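Local coordinates for protein pseudoperoxidase (Leishmania major, PDB 5VIA) that binds heme b through axial cysteine and histidine ligands and belongs to the peroxidase family, though it is named a pseudoperoxidase, at residues L183-E195 against R253-W266. Numbering follows the deposited sequence.
Sequences LNNRYYQFLLEHE and RELVVRYAADEELW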
ATOM      1  N   LEU A 183       4.296   1.712  11.192  1.00 26.41           N
ATOM      2  CA  LEU A 183       4.228   0.593  10.255  1.00 26.73           C
ATOM      3  C   LEU A 183       5.093  -0.546  10.786  1.00 27.66           C
ATOM      4  O   LEU A 183       6.308  -0.572  10.579  1.00 27.61           O
ATOM      5  CB  LEU A 183       4.662   1.008   8.845  1.00 26.46           C
ATOM      6  CG  LEU A 183       4.126   0.198   7.651  1.00 26.09           C
ATOM      7  CD1 LEU A 183       4.548   0.816   6.318  1.00 25.13           C
ATOM      8  CD2 LEU A 183       4.557  -1.265   7.703  1.00 26.47           C
ATOM      9  N   ASN A 184       4.454  -1.473  11.484  1.00 29.85           N
ATOM     10  CA  ASN A 184       5.143  -2.657  11.991  1.00 30.52           C
ATOM     11  C   ASN A 184       4.268  -3.899  11.874  1.00 29.83           C
ATOM     12  O   ASN A 184       3.267  -3.890  11.161  1.00 29.87           O
ATOM     13  CB  ASN A 184       5.619  -2.442  13.429  1.00 30.77           C
ATOM     14  CG  ASN A 184       4.474  -2.217  14.397  1.00 32.30           C
ATOM     15  OD1 ASN A 184       3.307  -2.473  14.079  1.00 32.00           O
ATOM     16  ND2 ASN A 184       4.801  -1.726  15.588  1.00 33.71           N
ATOM     17  N   ASN A 185       4.640  -4.957  12.587  1.00 28.79           N
ATOM     18  CA  ASN A 185       3.946  -6.239  12.463  1.00 29.13           C
ATOM     19  C   ASN A 185       2.706  -6.357  13.351  1.00 31.17           C
ATOM     20  O   ASN A 185       2.206  -7.456  13.583  1.00 29.63           O
ATOM     21  CB  ASN A 185       4.908  -7.387  12.777  1.00 28.40           C
ATOM     22  CG  ASN A 185       5.420  -7.344  14.197  1.00 31.17           C
ATOM     23  OD1 ASN A 185       5.480  -6.279  14.809  1.00 30.06           O
ATOM     24  ND2 ASN A 185       5.786  -8.505  14.738  1.00 30.43           N
ATOM     25  N   ARG A 186       2.208  -5.230  13.851  1.00 30.39           N
ATOM     26  CA  ARG A 186       1.039  -5.272  14.723  1.00 31.94           C
ATOM     27  C   ARG A 186      -0.189  -5.778  13.963  1.00 28.66           C
ATOM     28  O   ARG A 186      -1.071  -6.397  14.541  1.00 31.12           O
ATOM     29  CB  ARG A 186       0.771  -3.888  15.332  1.00 32.67           C
ATOM     30  CG  ARG A 186      -0.131  -3.945  16.560  1.00 35.21           C
ATOM     31  CD  ARG A 186      -0.182  -2.613  17.324  1.00 32.88           C
ATOM     32  NE  ARG A 186      -1.378  -2.579  18.168  1.00 35.52           N
ATOM     33  CZ  ARG A 186      -2.584  -2.247  17.717  1.00 33.46           C
ATOM     34  NH1 ARG A 186      -2.747  -1.910  16.445  1.00 30.46           N
ATOM     35  NH2 ARG A 186      -3.623  -2.262  18.532  1.00 36.16           N
ATOM     36  N   TYR A 187      -0.223  -5.510  12.662  1.00 26.76           N
ATOM     37  CA  TYR A 187      -1.273  -5.999  11.770  1.00 29.82           C
ATOM     38  C   TYR A 187      -1.563  -7.493  11.986  1.00 30.66           C
ATOM     39  O   TYR A 187      -2.715  -7.898  12.183  1.00 29.96           O
ATOM     40  CB  TYR A 187      -0.856  -5.731  10.315  1.00 27.39           C
ATOM     41  CG  TYR A 187      -1.697  -6.416   9.262  1.00 28.93           C
ATOM     42  CD1 TYR A 187      -2.934  -5.902   8.874  1.00 28.49           C
ATOM     43  CD2 TYR A 187      -1.245  -7.570   8.635  1.00 29.02           C
ATOM     44  CE1 TYR A 187      -3.708  -6.539   7.892  1.00 29.48           C
ATOM     45  CE2 TYR A 187      -2.006  -8.209   7.658  1.00 29.70           C
ATOM     46  CZ  TYR A 187      -3.232  -7.691   7.292  1.00 29.31           C
ATOM     47  OH  TYR A 187      -3.977  -8.338   6.327  1.00 29.35           O
ATOM     48  N   TYR A 188      -0.508  -8.305  11.967  1.00 29.27           N
ATOM     49  CA  TYR A 188      -0.651  -9.748  12.144  1.00 29.81           C
ATOM     50  C   TYR A 188      -1.172 -10.108  13.525  1.00 30.74           C
ATOM     51  O   TYR A 188      -2.007 -11.010  13.674  1.00 31.20           O
ATOM     52  CB  TYR A 188       0.699 -10.430  11.896  1.00 29.75           C
ATOM     53  CG  TYR A 188       1.317  -9.944  10.616  1.00 27.75           C
ATOM     54  CD1 TYR A 188       0.785 -10.322   9.395  1.00 27.22           C
ATOM     55  CD2 TYR A 188       2.401  -9.076  10.629  1.00 26.64           C
ATOM     56  CE1 TYR A 188       1.322  -9.860   8.215  1.00 28.35           C
ATOM     57  CE2 TYR A 188       2.955  -8.614   9.451  1.00 26.27           C
ATOM     58  CZ  TYR A 188       2.406  -9.006   8.249  1.00 26.69           C
ATOM     59  OH  TYR A 188       2.930  -8.543   7.071  1.00 25.47           O
ATOM     60  N   GLN A 189      -0.662  -9.414  14.536  1.00 36.23           N
ATOM     61  CA  GLN A 189      -1.064  -9.673  15.909  1.00 37.17           C
ATOM     62  C   GLN A 189      -2.535  -9.314  16.065  1.00 37.79           C
ATOM     63  O   GLN A 189      -3.287 -10.014  16.743  1.00 38.71           O
ATOM     64  CB  GLN A 189      -0.195  -8.855  16.876  1.00 37.20           C
ATOM     65  CG  GLN A 189       1.305  -9.165  16.768  1.00 36.18           C
ATOM     66  CD  GLN A 189       2.179  -8.188  17.532  1.00 36.81           C
ATOM     67  OE1 GLN A 189       1.716  -7.138  17.984  1.00 37.49           O
ATOM     68  NE2 GLN A 189       3.453  -8.526  17.678  1.00 35.92           N
ATOM     69  N   PHE A 190      -2.939  -8.223  15.417  1.00 34.74           N
ATOM     70  CA  PHE A 190      -4.313  -7.734  15.509  1.00 34.94           C
ATOM     71  C   PHE A 190      -5.302  -8.716  14.879  1.00 36.49           C
ATOM     72  O   PHE A 190      -6.317  -9.063  15.498  1.00 35.76           O
ATOM     73  CB  PHE A 190      -4.438  -6.358  14.852  1.00 33.62           C
ATOM     74  CG  PHE A 190      -5.783  -5.716  15.045  1.00 35.52           C
ATOM     75  CD1 PHE A 190      -6.031  -4.912  16.153  1.00 35.88           C
ATOM     76  CD2 PHE A 190      -6.804  -5.928  14.127  1.00 35.22           C
ATOM     77  CE1 PHE A 190      -7.264  -4.327  16.330  1.00 37.23           C
ATOM     78  CE2 PHE A 190      -8.041  -5.350  14.305  1.00 37.27           C
ATOM     79  CZ  PHE A 190      -8.269  -4.547  15.399  1.00 37.91           C
ATOM     80  N   LEU A 191      -5.003  -9.156  13.654  1.00 32.20           N
ATOM     81  CA  LEU A 191      -5.855 -10.120  12.951  1.00 33.48           C
ATOM     82  C   LEU A 191      -6.071 -11.388  13.771  1.00 34.27           C
ATOM     83  O   LEU A 191      -7.211 -11.823  13.964  1.00 35.19           O
ATOM     84  CB  LEU A 191      -5.275 -10.487  11.578  1.00 31.78           C
ATOM     85  CG  LEU A 191      -5.300  -9.420  10.479  1.00 31.92           C
ATOM     86  CD1 LEU A 191      -4.990 -10.045   9.130  1.00 32.45           C
ATOM     87  CD2 LEU A 191      -6.618  -8.693  10.417  1.00 32.74           C
ATOM     88  N   LEU A 192      -4.975 -11.971  14.256  1.00 33.43           N
ATOM     89  CA  LEU A 192      -5.031 -13.204  15.041  1.00 33.57           C
ATOM     90  C   LEU A 192      -5.839 -13.011  16.321  1.00 37.18           C
ATOM     91  O   LEU A 192      -6.585 -13.905  16.732  1.00 37.35           O
ATOM     92  CB  LEU A 192      -3.617 -13.698  15.380  1.00 33.05           C
ATOM     93  CG  LEU A 192      -2.730 -14.153  14.205  1.00 33.90           C
ATOM     94  CD1 LEU A 192      -1.298 -14.444  14.658  1.00 33.18           C
ATOM     95  CD2 LEU A 192      -3.315 -15.376  13.505  1.00 33.74           C
ATOM     96  N   GLU A 193      -5.703 -11.849  16.953  1.00 41.07           N
ATOM     97  CA  GLU A 193      -6.398 -11.617  18.219  1.00 42.40           C
ATOM     98  C   GLU A 193      -7.905 -11.489  18.024  1.00 42.60           C
ATOM     99  O   GLU A 193      -8.684 -11.992  18.828  1.00 45.35           O
ATOM    100  CB  GLU A 193      -5.843 -10.382  18.940  1.00 41.94           C
ATOM    101  CG  GLU A 193      -6.625 -10.010  20.204  1.00 45.47           C
ATOM    102  CD  GLU A 193      -5.878  -9.035  21.093  1.00 51.17           C
ATOM    103  OE1 GLU A 193      -4.630  -9.058  21.069  1.00 53.91           O
ATOM    104  OE2 GLU A 193      -6.532  -8.252  21.826  1.00 53.47           O
ATOM    105  N   HIS A 194      -8.314 -10.840  16.941  1.00 40.26           N
ATOM    106  CA  HIS A 194      -9.723 -10.507  16.754  1.00 41.62           C
ATOM    107  C   HIS A 194     -10.418 -11.316  15.669  1.00 42.18           C
ATOM    108  O   HIS A 194     -11.589 -11.064  15.369  1.00 42.48           O
ATOM    109  CB  HIS A 194      -9.865  -9.010  16.469  1.00 39.92           C
ATOM    110  CG  HIS A 194      -9.332  -8.146  17.570  1.00 41.23           C
ATOM    111  ND1 HIS A 194      -8.149  -7.449  17.464  1.00 39.75           N
ATOM    112  CD2 HIS A 194      -9.808  -7.901  18.814  1.00 41.74           C
ATOM    113  CE1 HIS A 194      -7.928  -6.793  18.591  1.00 40.60           C
ATOM    114  NE2 HIS A 194      -8.917  -7.049  19.425  1.00 42.31           N
ATOM    115  N   GLU A 195      -9.704 -12.289  15.104  1.00 44.36           N
ATOM    116  CA  GLU A 195     -10.203 -13.097  13.991  1.00 43.74           C
ATOM    117  C   GLU A 195     -11.654 -13.546  14.141  1.00 43.87           C
ATOM    118  O   GLU A 195     -12.453 -13.377  13.222  1.00 45.74           O
ATOM    119  CB  GLU A 195      -9.319 -14.331  13.788  1.00 42.92           C
ATOM    120  CG  GLU A 195      -9.671 -15.116  12.532  1.00 44.47           C
ATOM    121  CD  GLU A 195      -8.928 -16.433  12.430  1.00 43.85           C
ATOM    122  OE1 GLU A 195      -8.126 -16.741  13.343  1.00 43.75           O
ATOM    123  OE2 GLU A 195      -9.161 -17.162  11.442  1.00 41.97           O
ATOM    124  N   ARG A 253      -1.716 -18.448   6.893  1.00 40.33           N
ATOM    125  CA  ARG A 253      -1.834 -18.276   8.337  1.00 41.17           C
ATOM    126  C   ARG A 253      -0.505 -18.493   9.067  1.00 40.25           C
ATOM    127  O   ARG A 253      -0.166 -17.730   9.967  1.00 39.41           O
ATOM    128  CB  ARG A 253      -2.910 -19.203   8.911  1.00 41.59           C
ATOM    129  CG  ARG A 253      -2.922 -19.231  10.436  1.00 43.87           C
ATOM    130  CD  ARG A 253      -3.982 -20.161  10.985  1.00 46.71           C
ATOM    131  NE  ARG A 253      -5.184 -19.429  11.360  1.00 49.06           N
ATOM    132  CZ  ARG A 253      -5.405 -18.935  12.571  1.00 50.39           C
ATOM    133  NH1 ARG A 253      -4.510 -19.095  13.536  1.00 52.24           N
ATOM    134  NH2 ARG A 253      -6.525 -18.292  12.822  1.00 52.87           N
ATOM    135  N   GLU A 254       0.247 -19.529   8.689  1.00 39.76           N
ATOM    136  CA  GLU A 254       1.546 -19.751   9.323  1.00 40.13           C
ATOM    137  C   GLU A 254       2.495 -18.568   9.116  1.00 37.63           C
ATOM    138  O   GLU A 254       3.307 -18.266   9.983  1.00 40.10           O
ATOM    139  CB  GLU A 254       2.194 -21.062   8.867  1.00 43.44           C
ATOM    140  CG  GLU A 254       3.706 -21.182   9.166  1.00 49.76           C
ATOM    141  CD  GLU A 254       4.088 -21.213  10.668  1.00 55.00           C
ATOM    142  OE1 GLU A 254       3.480 -20.505  11.509  1.00 54.45           O
ATOM    143  OE2 GLU A 254       5.045 -21.955  11.006  1.00 58.21           O
ATOM    144  N   LEU A 255       2.379 -17.885   7.981  1.00 29.92           N
ATOM    145  CA  LEU A 255       3.172 -16.677   7.760  1.00 29.11           C
ATOM    146  C   LEU A 255       2.672 -15.522   8.644  1.00 32.42           C
ATOM    147  O   LEU A 255       3.472 -14.744   9.178  1.00 30.99           O
ATOM    148  CB  LEU A 255       3.168 -16.283   6.278  1.00 29.31           C
ATOM    149  CG  LEU A 255       3.975 -17.232   5.365  1.00 29.90           C
ATOM    150  CD1 LEU A 255       3.623 -17.078   3.887  1.00 28.52           C
ATOM    151  CD2 LEU A 255       5.437 -16.949   5.555  1.00 30.39           C
ATOM    152  N   VAL A 256       1.355 -15.416   8.807  1.00 27.31           N
ATOM    153  CA  VAL A 256       0.785 -14.386   9.682  1.00 27.42           C
ATOM    154  C   VAL A 256       1.197 -14.648  11.137  1.00 32.88           C
ATOM    155  O   VAL A 256       1.635 -13.738  11.842  1.00 33.49           O
ATOM    156  CB  VAL A 256      -0.744 -14.328   9.554  1.00 28.63           C
ATOM    157  CG1 VAL A 256      -1.352 -13.498  10.699  1.00 29.26           C
ATOM    158  CG2 VAL A 256      -1.120 -13.736   8.212  1.00 26.39           C
ATOM    159  N   VAL A 257       1.081 -15.900  11.568  1.00 29.64           N
ATOM    160  CA  VAL A 257       1.498 -16.303  12.908  1.00 32.40           C
ATOM    161  C   VAL A 257       2.990 -16.027  13.136  1.00 34.27           C
ATOM    162  O   VAL A 257       3.391 -15.505  14.184  1.00 33.60           O
ATOM    163  CB  VAL A 257       1.201 -17.801  13.148  1.00 37.03           C
ATOM    164  CG1 VAL A 257       2.065 -18.361  14.271  1.00 39.53           C
ATOM    165  CG2 VAL A 257      -0.272 -18.002  13.459  1.00 34.65           C
ATOM    166  N   ARG A 258       3.799 -16.380  12.146  1.00 35.08           N
ATOM    167  CA  ARG A 258       5.241 -16.181  12.208  1.00 36.65           C
ATOM    168  C   ARG A 258       5.648 -14.703  12.297  1.00 35.40           C
ATOM    169  O   ARG A 258       6.544 -14.358  13.072  1.00 32.92           O
ATOM    170  CB  ARG A 258       5.880 -16.834  10.985  1.00 40.41           C
ATOM    171  CG  ARG A 258       7.373 -16.732  10.895  1.00 47.19           C
ATOM    172  CD  ARG A 258       7.913 -17.890  10.060  1.00 57.62           C
ATOM    173  NE  ARG A 258       8.115 -19.073  10.889  1.00 64.05           N
ATOM    174  CZ  ARG A 258       9.271 -19.388  11.465  1.00 65.10           C
ATOM    175  NH1 ARG A 258      10.339 -18.616  11.287  1.00 61.03           N
ATOM    176  NH2 ARG A 258       9.359 -20.478  12.215  1.00 67.89           N
ATOM    177  N   TYR A 259       4.993 -13.847  11.511  1.00 30.74           N
ATOM    178  CA  TYR A 259       5.307 -12.419  11.469  1.00 28.20           C
ATOM    179  C   TYR A 259       4.829 -11.735  12.742  1.00 29.78           C
ATOM    180  O   TYR A 259       5.398 -10.734  13.168  1.00 30.41           O
ATOM    181  CB  TYR A 259       4.668 -11.749  10.244  1.00 26.06           C
ATOM    182  CG  TYR A 259       5.291 -12.124   8.895  1.00 28.64           C
ATOM    183  CD1 TYR A 259       6.549 -12.710   8.818  1.00 29.23           C
ATOM    184  CD2 TYR A 259       4.616 -11.873   7.708  1.00 28.19           C
ATOM    185  CE1 TYR A 259       7.118 -13.037   7.583  1.00 30.00           C
ATOM    186  CE2 TYR A 259       5.177 -12.196   6.465  1.00 25.29           C
ATOM    187  CZ  TYR A 259       6.424 -12.777   6.416  1.00 29.16           C
ATOM    188  OH  TYR A 259       6.980 -13.101   5.188  1.00 26.80           O
ATOM    189  N   ALA A 260       3.779 -12.282  13.343  1.00 31.71           N
ATOM    190  CA  ALA A 260       3.239 -11.738  14.588  1.00 33.43           C
ATOM    191  C   ALA A 260       4.233 -11.909  15.730  1.00 37.49           C
ATOM    192  O   ALA A 260       4.269 -11.102  16.671  1.00 36.53           O
ATOM    193  CB  ALA A 260       1.918 -12.419  14.935  1.00 31.87           C
ATOM    194  N   ALA A 261       5.033 -12.972  15.642  1.00 34.34           N
ATOM    195  CA  ALA A 261       5.980 -13.317  16.692  1.00 36.37           C
ATOM    196  C   ALA A 261       7.411 -12.889  16.372  1.00 35.58           C
ATOM    197  O   ALA A 261       8.230 -12.741  17.288  1.00 36.09           O
ATOM    198  CB  ALA A 261       5.940 -14.817  16.954  1.00 42.29           C
ATOM    199  N   ASP A 262       7.711 -12.718  15.082  1.00 36.26           N
ATOM    200  CA  ASP A 262       9.086 -12.526  14.614  1.00 35.62           C
ATOM    201  C   ASP A 262       9.197 -11.260  13.764  1.00 36.39           C
ATOM    202  O   ASP A 262       9.158 -11.316  12.529  1.00 33.27           O
ATOM    203  CB  ASP A 262       9.556 -13.758  13.814  1.00 37.50           C
ATOM    204  CG  ASP A 262      11.060 -13.775  13.580  1.00 39.27           C
ATOM    205  OD1 ASP A 262      11.692 -12.698  13.657  1.00 38.26           O
ATOM    206  OD2 ASP A 262      11.615 -14.864  13.312  1.00 39.84           O
ATOM    207  N   GLU A 263       9.342 -10.118  14.431  1.00 32.88           N
ATOM    208  CA  GLU A 263       9.380  -8.831  13.737  1.00 31.95           C
ATOM    209  C   GLU A 263      10.592  -8.717  12.822  1.00 33.23           C
ATOM    210  O   GLU A 263      10.516  -8.110  11.753  1.00 29.25           O
ATOM    211  CB  GLU A 263       9.381  -7.676  14.744  1.00 33.89           C
ATOM    212  CG  GLU A 263       9.231  -6.319  14.075  1.00 32.48           C
ATOM    213  CD  GLU A 263       8.951  -5.213  15.071  1.00 39.35           C
ATOM    214  OE1 GLU A 263       9.300  -5.374  16.266  1.00 41.01           O
ATOM    215  OE2 GLU A 263       8.381  -4.186  14.643  1.00 39.13           O
ATOM    216  N   GLU A 264      11.709  -9.307  13.235  1.00 34.06           N
ATOM    217  CA  GLU A 264      12.926  -9.240  12.433  1.00 33.78           C
ATOM    218  C   GLU A 264      12.734  -9.926  11.075  1.00 34.07           C
ATOM    219  O   GLU A 264      13.124  -9.384  10.027  1.00 31.89           O
ATOM    220  CB  GLU A 264      14.103  -9.862  13.190  1.00 38.93           C
ATOM    221  CG  GLU A 264      15.399  -9.888  12.388  1.00 42.43           C
ATOM    222  CD  GLU A 264      16.535 -10.573  13.130  1.00 55.13           C
ATOM    223  OE1 GLU A 264      16.344 -10.973  14.302  1.00 60.59           O
ATOM    224  OE2 GLU A 264      17.625 -10.715  12.535  1.00 58.64           O
ATOM    225  N   LEU A 265      12.136 -11.115  11.093  1.00 34.23           N
ATOM    226  CA  LEU A 265      11.874 -11.838   9.850  1.00 35.84           C
ATOM    227  C   LEU A 265      10.910 -11.036   8.994  1.00 35.31           C
ATOM    228  O   LEU A 265      11.118 -10.894   7.789  1.00 30.78           O
ATOM    229  CB  LEU A 265      11.290 -13.219  10.130  1.00 39.15           C
ATOM    230  CG  LEU A 265      10.830 -13.972   8.876  1.00 39.00           C
ATOM    231  CD1 LEU A 265      11.996 -14.237   7.926  1.00 36.85           C
ATOM    232  CD2 LEU A 265      10.159 -15.270   9.263  1.00 39.91           C
ATOM    233  N   TRP A 266       9.862 -10.498   9.621  1.00 28.89           N
ATOM    234  CA  TRP A 266       8.901  -9.698   8.874  1.00 29.46           C
ATOM    235  C   TRP A 266       9.563  -8.509   8.177  1.00 27.01           C
ATOM    236  O   TRP A 266       9.285  -8.252   7.003  1.00 25.87           O
ATOM    237  CB  TRP A 266       7.728  -9.212   9.739  1.00 28.72           C
ATOM    238  CG  TRP A 266       6.971  -8.133   9.009  1.00 27.46           C
ATOM    239  CD1 TRP A 266       6.081  -8.299   7.987  1.00 24.50           C
ATOM    240  CD2 TRP A 266       7.097  -6.715   9.206  1.00 27.95           C
ATOM    241  NE1 TRP A 266       5.627  -7.071   7.553  1.00 25.97           N
ATOM    242  CE2 TRP A 266       6.238  -6.086   8.284  1.00 26.69           C
ATOM    243  CE3 TRP A 266       7.846  -5.924  10.084  1.00 27.02           C
ATOM    244  CZ2 TRP A 266       6.115  -4.701   8.207  1.00 24.60           C
ATOM    245  CZ3 TRP A 266       7.716  -4.550  10.016  1.00 27.95           C
ATOM    246  CH2 TRP A 266       6.857  -3.951   9.086  1.00 27.34           C
TER
HETATM  247  O   HOH W   1       7.803  -1.098  15.899  1.00 47.76           O
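Tyr188 fits as a knob among Val256, Tyr259, Ala260 and Trp266, where helix 186-194 crosses the end of helix 250-261 and the start of helix 263-279. With CG anti to the carbonyl carbon (chi1 -49°), its ring reaches across to the other two aromatics. Tyr259 CB lies over one face, a CH-pi contact 3.7 Å from the Tyr188 ring centroid, and the Tyr259 ring turns its edge to that ring in a T-shaped pair, planes at 63°. Tyr188 in turn directs an edge at the five-membered ring of Trp266 in an offset edge-to-face pair, Tyr188 CE2 coming within 3.5 Å of Trp266 CD1. Their polar ends turn to backbone carbonyls of helix 149-155: Tyr188 OH bonds to Val153 O, Tyr259 OH to Ala150 O and Trp266 NE1 to Ala154 O.

Two amides grip the carbonyls at the end of helix 250-261. Asn185 ND2 donates to Tyr259 O (2.8 Å) and the extended Gln189 donates through NE2 to Ala260 O (2.9 Å), both almost straight and in the carbonyl plane. Leu192 is a second knob, set among Arg253, Val256, Val257 and Ala260. The interlocked rings probably set the helix spacing, while the amide bonds satisfy helix-end carbonyls and would resist rotation of both amides.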